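Long-range contacts in staphylococcal enterotoxin-like toxin (Staphylococcus aureus, PDB 4DXF), which probably binds host carbohydrates, as a superantigen-like protein built from an OB-fold domain and a beta-grasp domain: residues Arg74-Leu82 and Ser93-Asn101; Leu155-Ile164 and Lys173-Lys181. All coordinates share one frame; numbering follows the deposited sequence.

Interaction 1: Arg74-Leu82 and Ser93-Asn101; sequences RNVDVFVVL and SVGGITKSN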
loop_
_atom_site.group_PDB
_atom_site.type_symbol
_atom_site.label_atom_id
_atom_site.label_comp_id
_atom_site.label_asym_id
_atom_site.label_seq_id
_atom_site.Cartn_x
_atom_site.Cartn_y
_atom_site.Cartn_z
ATOM N N ARG A 74 -15.878 -4.587 13.439
ATOM C CA ARG A 74 -16.755 -3.772 12.588
ATOM C C ARG A 74 -16.023 -2.504 12.128
ATOM O O ARG A 74 -14.961 -2.199 12.629
ATOM C CB ARG A 74 -18.100 -3.519 13.364
ATOM C CG ARG A 74 -18.795 -4.883 13.603
ATOM C CD ARG A 74 -20.230 -4.728 14.305
ATOM N NE ARG A 74 -21.120 -4.301 13.226
ATOM C CZ ARG A 74 -21.798 -5.089 12.413
ATOM N NH1 ARG A 74 -21.798 -6.429 12.499
ATOM N NH2 ARG A 74 -22.468 -4.513 11.447
ATOM N N ASN A 75 -16.538 -1.758 11.132
ATOM C CA ASN A 75 -15.882 -0.499 10.751
ATOM C C ASN A 75 -14.437 -0.707 10.297
ATOM O O ASN A 75 -13.543 0.002 10.749
ATOM C CB ASN A 75 -15.774 0.524 11.844
ATOM C CG ASN A 75 -17.137 1.039 12.303
ATOM O OD1 ASN A 75 -17.426 1.031 13.505
ATOM N ND2 ASN A 75 -17.955 1.475 11.367
ATOM N N VAL A 76 -14.323 -1.711 9.478
ATOM C CA VAL A 76 -13.074 -2.087 8.766
ATOM C C VAL A 76 -13.133 -1.622 7.294
ATOM O O VAL A 76 -14.128 -1.851 6.579
ATOM C CB VAL A 76 -12.934 -3.620 8.933
ATOM C CG1 VAL A 76 -11.870 -4.220 7.993
ATOM C CG2 VAL A 76 -12.592 -3.802 10.417
ATOM N N ASP A 77 -11.979 -1.065 6.837
ATOM C CA ASP A 77 -11.755 -0.719 5.440
ATOM C C ASP A 77 -10.514 -1.612 5.074
ATOM O O ASP A 77 -9.668 -1.782 5.937
ATOM C CB ASP A 77 -11.310 0.727 5.319
ATOM C CG ASP A 77 -12.453 1.728 5.392
ATOM O OD1 ASP A 77 -13.572 1.271 5.757
ATOM O OD2 ASP A 77 -12.198 2.913 5.089
ATOM N N VAL A 78 -10.497 -2.151 3.877
ATOM C CA VAL A 78 -9.314 -2.942 3.404
ATOM C C VAL A 78 -8.928 -2.479 2.036
ATOM O O VAL A 78 -9.780 -2.318 1.117
ATOM C CB VAL A 78 -9.636 -4.438 3.404
ATOM C CG1 VAL A 78 -8.323 -5.257 3.154
ATOM C CG2 VAL A 78 -10.201 -4.914 4.762
ATOM N N PHE A 79 -7.589 -2.248 1.886
ATOM C CA PHE A 79 -7.038 -2.003 0.579
ATOM C C PHE A 79 -6.458 -3.401 0.193
ATOM O O PHE A 79 -5.546 -3.877 0.935
ATOM C CB PHE A 79 -5.944 -0.917 0.705
ATOM C CG PHE A 79 -5.267 -0.668 -0.620
ATOM C CD1 PHE A 79 -5.926 0.039 -1.609
ATOM C CD2 PHE A 79 -4.021 -1.201 -0.876
ATOM C CE1 PHE A 79 -5.341 0.219 -2.934
ATOM C CE2 PHE A 79 -3.419 -1.070 -2.168
ATOM C CZ PHE A 79 -4.045 -0.333 -3.190
ATOM N N VAL A 80 -6.930 -3.935 -0.922
ATOM C CA VAL A 80 -6.690 -5.312 -1.390
ATOM C C VAL A 80 -5.871 -5.282 -2.666
ATOM O O VAL A 80 -6.242 -4.652 -3.635
ATOM C CB VAL A 80 -8.019 -6.114 -1.622
ATOM C CG1 VAL A 80 -7.800 -7.527 -2.262
ATOM C CG2 VAL A 80 -8.767 -6.220 -0.345
ATOM N N VAL A 81 -4.833 -6.134 -2.667
ATOM C CA VAL A 81 -4.134 -6.442 -3.913
ATOM C C VAL A 81 -4.103 -7.992 -3.936
ATOM O O VAL A 81 -3.402 -8.566 -3.077
ATOM C CB VAL A 81 -2.661 -5.880 -3.847
ATOM C CG1 VAL A 81 -1.906 -6.283 -5.181
ATOM C CG2 VAL A 81 -2.648 -4.370 -3.751
ATOM N N LEU A 82 -4.898 -8.633 -4.796
ATOM C CA LEU A 82 -5.031 -10.114 -4.774
ATOM C C LEU A 82 -3.661 -10.655 -5.261
ATOM O O LEU A 82 -3.061 -10.078 -6.173
ATOM C CB LEU A 82 -6.098 -10.624 -5.664
ATOM C CG LEU A 82 -7.527 -10.181 -5.295
ATOM C CD1 LEU A 82 -8.455 -10.621 -6.374
ATOM C CD2 LEU A 82 -7.761 -10.856 -3.928
ATOM N N SER A 93 -4.889 -11.491 0.119
ATOM C CA SER A 93 -4.207 -10.209 0.208
ATOM C C SER A 93 -3.538 -9.986 1.569
ATOM O O SER A 93 -3.887 -10.616 2.614
ATOM C CB SER A 93 -5.171 -9.070 -0.232
ATOM O OG SER A 93 -4.544 -7.841 -0.200
ATOM N N VAL A 94 -2.537 -9.114 1.624
ATOM C CA VAL A 94 -1.738 -8.975 2.815
ATOM C C VAL A 94 -1.833 -7.611 3.468
ATOM O O VAL A 94 -1.502 -6.615 2.816
ATOM C CB VAL A 94 -0.233 -9.268 2.480
ATOM C CG1 VAL A 94 0.565 -9.122 3.734
ATOM C CG2 VAL A 94 -0.147 -10.661 1.885
ATOM N N GLY A 95 -2.303 -7.516 4.731
ATOM C CA GLY A 95 -2.297 -6.220 5.424
ATOM C C GLY A 95 -3.387 -5.297 4.840
ATOM O O GLY A 95 -4.344 -5.819 4.277
ATOM N N GLY A 96 -3.171 -3.969 4.960
ATOM C CA GLY A 96 -4.037 -2.980 4.306
ATOM C C GLY A 96 -5.323 -2.742 5.081
ATOM O O GLY A 96 -6.272 -2.178 4.524
ATOM N N ILE A 97 -5.354 -3.175 6.346
ATOM C CA ILE A 97 -6.653 -3.003 7.152
ATOM C C ILE A 97 -6.587 -1.775 7.916
ATOM O O ILE A 97 -5.573 -1.536 8.648
ATOM C CB ILE A 97 -6.842 -4.189 8.155
ATOM C CG1 ILE A 97 -6.809 -5.479 7.393
ATOM C CG2 ILE A 97 -8.211 -4.014 8.878
ATOM C CD1 ILE A 97 -6.626 -6.747 8.267
ATOM N N THR A 98 -7.677 -0.938 7.842
ATOM C CA THR A 98 -7.672 0.318 8.530
ATOM C C THR A 98 -9.118 0.525 9.166
ATOM O O THR A 98 -9.986 -0.198 8.822
ATOM C CB THR A 98 -7.475 1.550 7.594
ATOM O OG1 THR A 98 -8.365 1.535 6.522
ATOM C CG2 THR A 98 -5.982 1.506 6.986
ATOM N N LYS A 99 -9.215 1.484 10.039
ATOM C CA LYS A 99 -10.491 1.930 10.611
ATOM C C LYS A 99 -11.224 2.799 9.591
ATOM O O LYS A 99 -10.675 3.695 9.012
ATOM C CB LYS A 99 -10.272 2.758 11.874
ATOM C CG LYS A 99 -11.615 3.029 12.609
ATOM C CD LYS A 99 -11.381 3.312 14.119
ATOM C CE LYS A 99 -11.208 4.823 14.432
ATOM N NZ LYS A 99 -12.521 5.553 14.633
ATOM N N SER A 100 -12.509 2.532 9.411
ATOM C CA SER A 100 -13.339 3.324 8.492
ATOM C C SER A 100 -13.420 4.796 8.957
ATOM O O SER A 100 -13.294 5.104 10.124
ATOM C CB SER A 100 -14.776 2.713 8.470
ATOM O OG SER A 100 -14.795 1.332 8.142
ATOM N N ASN A 101 -13.624 5.702 8.020
ATOM C CA ASN A 101 -13.792 7.117 8.304
ATOM C C ASN A 101 -14.923 7.321 9.336
ATOM O O ASN A 101 -15.890 6.577 9.321
ATOM C CB ASN A 101 -14.238 7.787 7.023
ATOM C CG ASN A 101 -13.051 8.069 6.086
ATOM O OD1 ASN A 101 -11.933 7.664 6.387
ATOM N ND2 ASN A 101 -13.295 8.743 5.001
HETATM O O HOH W 1 -14.011 4.808 5.275
HETATM O O HOH W 2 -5.264 -6.373 1.888
HETATM O O HOH W 3 -1.509 -8.338 -1.036
#
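In the beta hairpin of the OB-fold domain made by strands 76-80 and 92-99, Asp77 and Thr98 face each other as an antiparallel hydrogen-bonded pair, with Asp77 N to Thr98 O and Thr98 N to Asp77 O both 2.9 Å. Their side chains stand on one face of the sheet; those of the next pair, Val78 and Ile97, stand on the other. There Ile97 uses both its branches, CG2 lying 3.8 Å from Val76 CG1 and CG1 reaching Val78 CG2; such beta-branched residues suit an extended strand facing the core.

On the face of Asp77 and Thr98 the carboxylate, its CG anti to the carbonyl carbon (chi1 -80°), swings toward Ser100. Ser100 OG donates to Asp77 OD1 at 2.7 Å from above the carboxylate plane, while a water gives a proton to OD2 and accepts one from Asn101 N. Asn32 N also donates to OD1, and Lys133 forms a salt bridge with OD2 and a hydrogen bond with Thr98 OG1. Two partners on each oxygen probably keep this buried aspartate ionised.

At Gly95 and Gly96 strand 92-99 is broken. Phe79 N still bonds Gly96 O at 2.9 Å, and Gly96, with a positive phi (80°) that suits glycine, lies without a side chain against Phe79 O. A water bridges Phe79 O, Gly95 O and Ser93 OG, and Ser93 OG also accepts Val81 N at 3.0 Å; a small hydroxyl can both give and take.

Beyond the hairpin, strand 28-31 bonds to the other edge of strand 76-80. Ile58 of strand 56-59 packs on Val78, Val80 and Ile97, while Phe79 and Val81 lean on helix 138-153.

Interaction 2: Leu155-Ile164 and Lys173-Lys181; sequences LYGNVGSGKI and KYTFELHKK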
loop_
_atom_site.group_PDB
_atom_site.type_symbol
_atom_site.label_atom_id
_atom_site.label_comp_id
_atom_site.label_asym_id
_atom_site.label_seq_id
_atom_site.Cartn_x
_atom_site.Cartn_y
_atom_site.Cartn_z
ATOM N N LEU A 155 9.057 4.477 -13.709
ATOM C CA LEU A 155 9.714 3.657 -12.732
ATOM C C LEU A 155 9.671 2.221 -13.161
ATOM O O LEU A 155 8.690 1.709 -13.702
ATOM C CB LEU A 155 9.075 3.785 -11.333
ATOM C CG LEU A 155 9.740 2.918 -10.245
ATOM C CD1 LEU A 155 10.989 3.522 -9.707
ATOM C CD2 LEU A 155 8.617 2.942 -9.139
ATOM N N TYR A 156 10.786 1.570 -12.915
ATOM C CA TYR A 156 11.017 0.177 -13.303
ATOM C C TYR A 156 11.105 -0.006 -14.808
ATOM O O TYR A 156 10.934 -1.117 -15.297
ATOM C CB TYR A 156 10.067 -0.834 -12.645
ATOM C CG TYR A 156 10.018 -0.701 -11.138
ATOM C CD1 TYR A 156 11.187 -0.566 -10.370
ATOM C CD2 TYR A 156 8.772 -0.694 -10.465
ATOM C CE1 TYR A 156 11.145 -0.447 -8.960
ATOM C CE2 TYR A 156 8.718 -0.575 -9.079
ATOM C CZ TYR A 156 9.865 -0.405 -8.317
ATOM O OH TYR A 156 9.925 -0.243 -6.908
ATOM N N GLY A 157 11.409 1.093 -15.496
ATOM C CA GLY A 157 11.612 1.080 -16.944
ATOM C C GLY A 157 13.112 1.056 -17.163
ATOM O O GLY A 157 13.715 -0.012 -17.132
ATOM N N ASN A 158 13.674 2.263 -17.280
ATOM C CA ASN A 158 15.093 2.613 -17.383
ATOM C C ASN A 158 15.796 2.498 -16.021
ATOM O O ASN A 158 16.922 1.975 -15.935
ATOM C CB ASN A 158 15.207 4.080 -17.892
ATOM C CG ASN A 158 14.151 5.078 -17.155
ATOM O OD1 ASN A 158 13.413 4.662 -16.229
ATOM N ND2 ASN A 158 14.101 6.364 -17.574
ATOM N N VAL A 159 15.127 2.954 -14.949
ATOM C CA VAL A 159 15.732 3.002 -13.602
ATOM C C VAL A 159 14.715 2.472 -12.559
ATOM O O VAL A 159 13.493 2.594 -12.767
ATOM C CB VAL A 159 16.221 4.418 -13.155
ATOM C CG1 VAL A 159 17.585 4.827 -13.831
ATOM C CG2 VAL A 159 15.150 5.491 -13.355
ATOM N N GLY A 160 15.224 1.881 -11.486
ATOM C CA GLY A 160 14.331 1.172 -10.512
ATOM C C GLY A 160 14.801 1.146 -9.073
ATOM O O GLY A 160 14.554 0.174 -8.389
ATOM N N SER A 161 15.460 2.217 -8.625
ATOM C CA SER A 161 15.964 2.346 -7.283
ATOM C C SER A 161 15.621 3.742 -6.769
ATOM O O SER A 161 15.171 4.594 -7.565
ATOM C CB SER A 161 17.492 2.086 -7.268
ATOM O OG SER A 161 17.976 2.309 -5.955
ATOM N N GLY A 162 15.780 3.954 -5.457
ATOM C CA GLY A 162 15.589 5.256 -4.801
ATOM C C GLY A 162 14.521 5.045 -3.721
ATOM O O GLY A 162 14.440 3.962 -3.138
ATOM N N LYS A 163 13.749 6.070 -3.481
ATOM C CA LYS A 163 12.808 5.999 -2.307
ATOM C C LYS A 163 11.617 6.920 -2.431
ATOM O O LYS A 163 11.674 7.978 -3.064
ATOM C CB LYS A 163 13.557 6.291 -1.021
ATOM C CG LYS A 163 14.076 7.696 -0.923
ATOM C CD LYS A 163 15.059 7.841 0.274
ATOM C CE LYS A 163 15.479 9.307 0.490
ATOM N NZ LYS A 163 15.896 10.046 -0.740
ATOM N N ILE A 164 10.513 6.485 -1.782
ATOM C CA ILE A 164 9.438 7.408 -1.522
ATOM C C ILE A 164 9.430 7.764 0.006
ATOM O O ILE A 164 9.626 6.858 0.864
ATOM C CB ILE A 164 8.139 6.710 -1.824
ATOM C CG1 ILE A 164 7.933 6.423 -3.324
ATOM C CG2 ILE A 164 6.970 7.552 -1.214
ATOM C CD1 ILE A 164 7.066 5.182 -3.434
ATOM N N LYS A 173 8.091 10.960 9.619
ATOM C CA LYS A 173 8.203 10.502 8.226
ATOM C C LYS A 173 8.197 8.975 8.095
ATOM O O LYS A 173 8.564 8.294 9.042
ATOM C CB LYS A 173 9.456 11.115 7.544
ATOM C CG LYS A 173 10.712 10.251 7.624
ATOM C CD LYS A 173 11.929 11.046 7.082
ATOM C CE LYS A 173 13.133 10.878 8.000
ATOM N NZ LYS A 173 13.459 9.447 8.071
ATOM N N TYR A 174 7.767 8.432 6.952
ATOM C CA TYR A 174 7.871 7.003 6.566
ATOM C C TYR A 174 8.516 6.853 5.197
ATOM O O TYR A 174 8.192 7.644 4.284
ATOM C CB TYR A 174 6.474 6.393 6.378
ATOM C CG TYR A 174 5.724 6.513 7.681
ATOM C CD1 TYR A 174 4.978 7.664 7.988
ATOM C CD2 TYR A 174 5.819 5.506 8.604
ATOM C CE1 TYR A 174 4.311 7.757 9.255
ATOM C CE2 TYR A 174 5.180 5.591 9.814
ATOM C CZ TYR A 174 4.464 6.696 10.136
ATOM O OH TYR A 174 3.859 6.676 11.381
ATOM N N THR A 175 9.327 5.813 5.053
ATOM C CA THR A 175 10.168 5.625 3.839
ATOM C C THR A 175 9.978 4.272 3.195
ATOM O O THR A 175 10.008 3.204 3.866
ATOM C CB THR A 175 11.696 5.901 4.186
ATOM O OG1 THR A 175 11.794 7.239 4.670
ATOM C CG2 THR A 175 12.559 5.718 2.931
ATOM N N PHE A 176 9.886 4.260 1.857
ATOM C CA PHE A 176 9.755 3.032 1.097
ATOM C C PHE A 176 10.904 2.984 0.073
ATOM O O PHE A 176 10.947 3.810 -0.810
ATOM C CB PHE A 176 8.467 2.994 0.283
ATOM C CG PHE A 176 7.217 3.344 1.069
ATOM C CD1 PHE A 176 7.015 2.823 2.326
ATOM C CD2 PHE A 176 6.239 4.168 0.481
ATOM C CE1 PHE A 176 5.812 3.149 3.041
ATOM C CE2 PHE A 176 5.072 4.517 1.160
ATOM C CZ PHE A 176 4.842 4.032 2.442
ATOM N N GLU A 177 11.857 2.080 0.266
ATOM C CA GLU A 177 12.968 1.876 -0.724
ATOM C C GLU A 177 12.433 1.197 -1.933
ATOM O O GLU A 177 11.753 0.190 -1.862
ATOM C CB GLU A 177 14.102 1.011 -0.056
ATOM C CG GLU A 177 14.666 1.689 1.169
ATOM C CD GLU A 177 15.550 2.943 0.864
ATOM O OE1 GLU A 177 16.046 3.135 -0.274
ATOM O OE2 GLU A 177 15.770 3.765 1.766
ATOM N N LEU A 178 12.660 1.812 -3.099
ATOM C CA LEU A 178 12.101 1.326 -4.350
ATOM C C LEU A 178 12.803 0.089 -4.941
ATOM O O LEU A 178 12.260 -0.531 -5.784
ATOM C CB LEU A 178 12.070 2.493 -5.381
ATOM C CG LEU A 178 11.288 3.732 -4.907
ATOM C CD1 LEU A 178 11.540 4.770 -5.960
ATOM C CD2 LEU A 178 9.851 3.276 -4.907
ATOM N N HIS A 179 13.995 -0.289 -4.473
ATOM C CA HIS A 179 14.638 -1.477 -5.078
ATOM C C HIS A 179 14.062 -2.804 -4.584
ATOM O O HIS A 179 14.470 -3.883 -5.059
ATOM C CB HIS A 179 16.175 -1.461 -4.786
ATOM C CG HIS A 179 16.523 -1.657 -3.346
ATOM N ND1 HIS A 179 16.673 -0.607 -2.469
ATOM C CD2 HIS A 179 16.737 -2.791 -2.624
ATOM C CE1 HIS A 179 16.950 -1.083 -1.269
ATOM N NE2 HIS A 179 17.013 -2.403 -1.344
ATOM N N LYS A 180 13.159 -2.769 -3.587
ATOM C CA LYS A 180 12.624 -4.022 -3.039
ATOM C C LYS A 180 11.108 -3.858 -2.857
ATOM O O LYS A 180 10.666 -2.737 -2.790
ATOM C CB LYS A 180 13.291 -4.393 -1.689
ATOM C CG LYS A 180 13.273 -3.349 -0.569
ATOM C CD LYS A 180 13.962 -3.983 0.690
ATOM C CE LYS A 180 13.893 -3.022 1.868
ATOM N NZ LYS A 180 14.486 -3.610 3.153
ATOM N N LYS A 181 10.354 -4.945 -2.896
ATOM C CA LYS A 181 8.881 -4.824 -2.565
ATOM C C LYS A 181 8.741 -4.330 -1.096
ATOM O O LYS A 181 9.648 -4.556 -0.222
ATOM C CB LYS A 181 8.200 -6.164 -2.814
ATOM C CG LYS A 181 6.764 -6.262 -2.403
ATOM C CD LYS A 181 6.454 -7.684 -2.025
ATOM C CE LYS A 181 5.492 -8.319 -2.932
ATOM N NZ LYS A 181 4.873 -9.512 -2.240
HETATM O O HOH W 4 16.200 1.760 -3.390
#
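Leu178 lies just beyond strand 173-177, on the type I turn from Glu177 to Lys180, and its side chain is held by the segment 155-164 nearly atom by atom. CB sits 3.6 Å from Gly162 O and near the Tyr156 hydroxyl. With CG anti to the carbonyl carbon (chi1 -57°), the branch point passes over the Gly162-Lys163 peptide, and CD1 comes to rest 3.6 Å from Lys163 N while also reaching Leu155 CD1. CD2 turns instead to Ile164, meeting its CD1 at 3.7 Å with the two side chains at about a right angle. Leucine's forked end thus serves two apolar neighbours at once.

The backbone of the same residue is gripped as firmly. Leu178 N donates to Gly162 O at 2.8 Å, nearly straight at 173°, and Leu178 O receives Tyr156 OH at 2.6 Å in the carbonyl plane, on a lone pair. Farther along the hairpin Ile164 and Phe176 form the antiparallel hydrogen-bonded pair, and Ile164 CG2 lies 3.9 Å from Phe176 CD2. Glycine suits position 162, where phi is positive (123°), and Gly160 passes close beside the Tyr156 ring. At the solvent side of the turn a water accepts from Gly162 N and His179 N.

Arg146 of helix 138-153 hydrogen-bonds Tyr156 OH and also Lys180 O, so the phenol both gives and receives. A guanidinium at its oxygen would probably polarise the O-H and strengthen its short bond to Leu178 O. Polar bonds thus fix the chain reversal at the backbone, while leucine and isoleucine carry it into the apolar interior of the beta-grasp domain.

Overall arrangement
Along the chain the two contacts follow one another, interaction 1 first, and each joins the strands of a hairpin in a different domain: the first within the OB-fold, the second within the beta-grasp. Their centres are 24 Å apart on opposite sides of the chain's centre, and their nearest atoms, about 7 Å apart, do not touch. Helix 138-153 lies between them in the fold's packing: Glu140, Phe143 and Lys144 meet interaction 1, and Asp142, Arg146, Leu149 and Ile150 meet interaction 2. The two sheets, in which 76-80 and 92-99 are interior strands but 173-177 is outermost, are thus linked through one helix, in keeping with the two-domain superantigen fold.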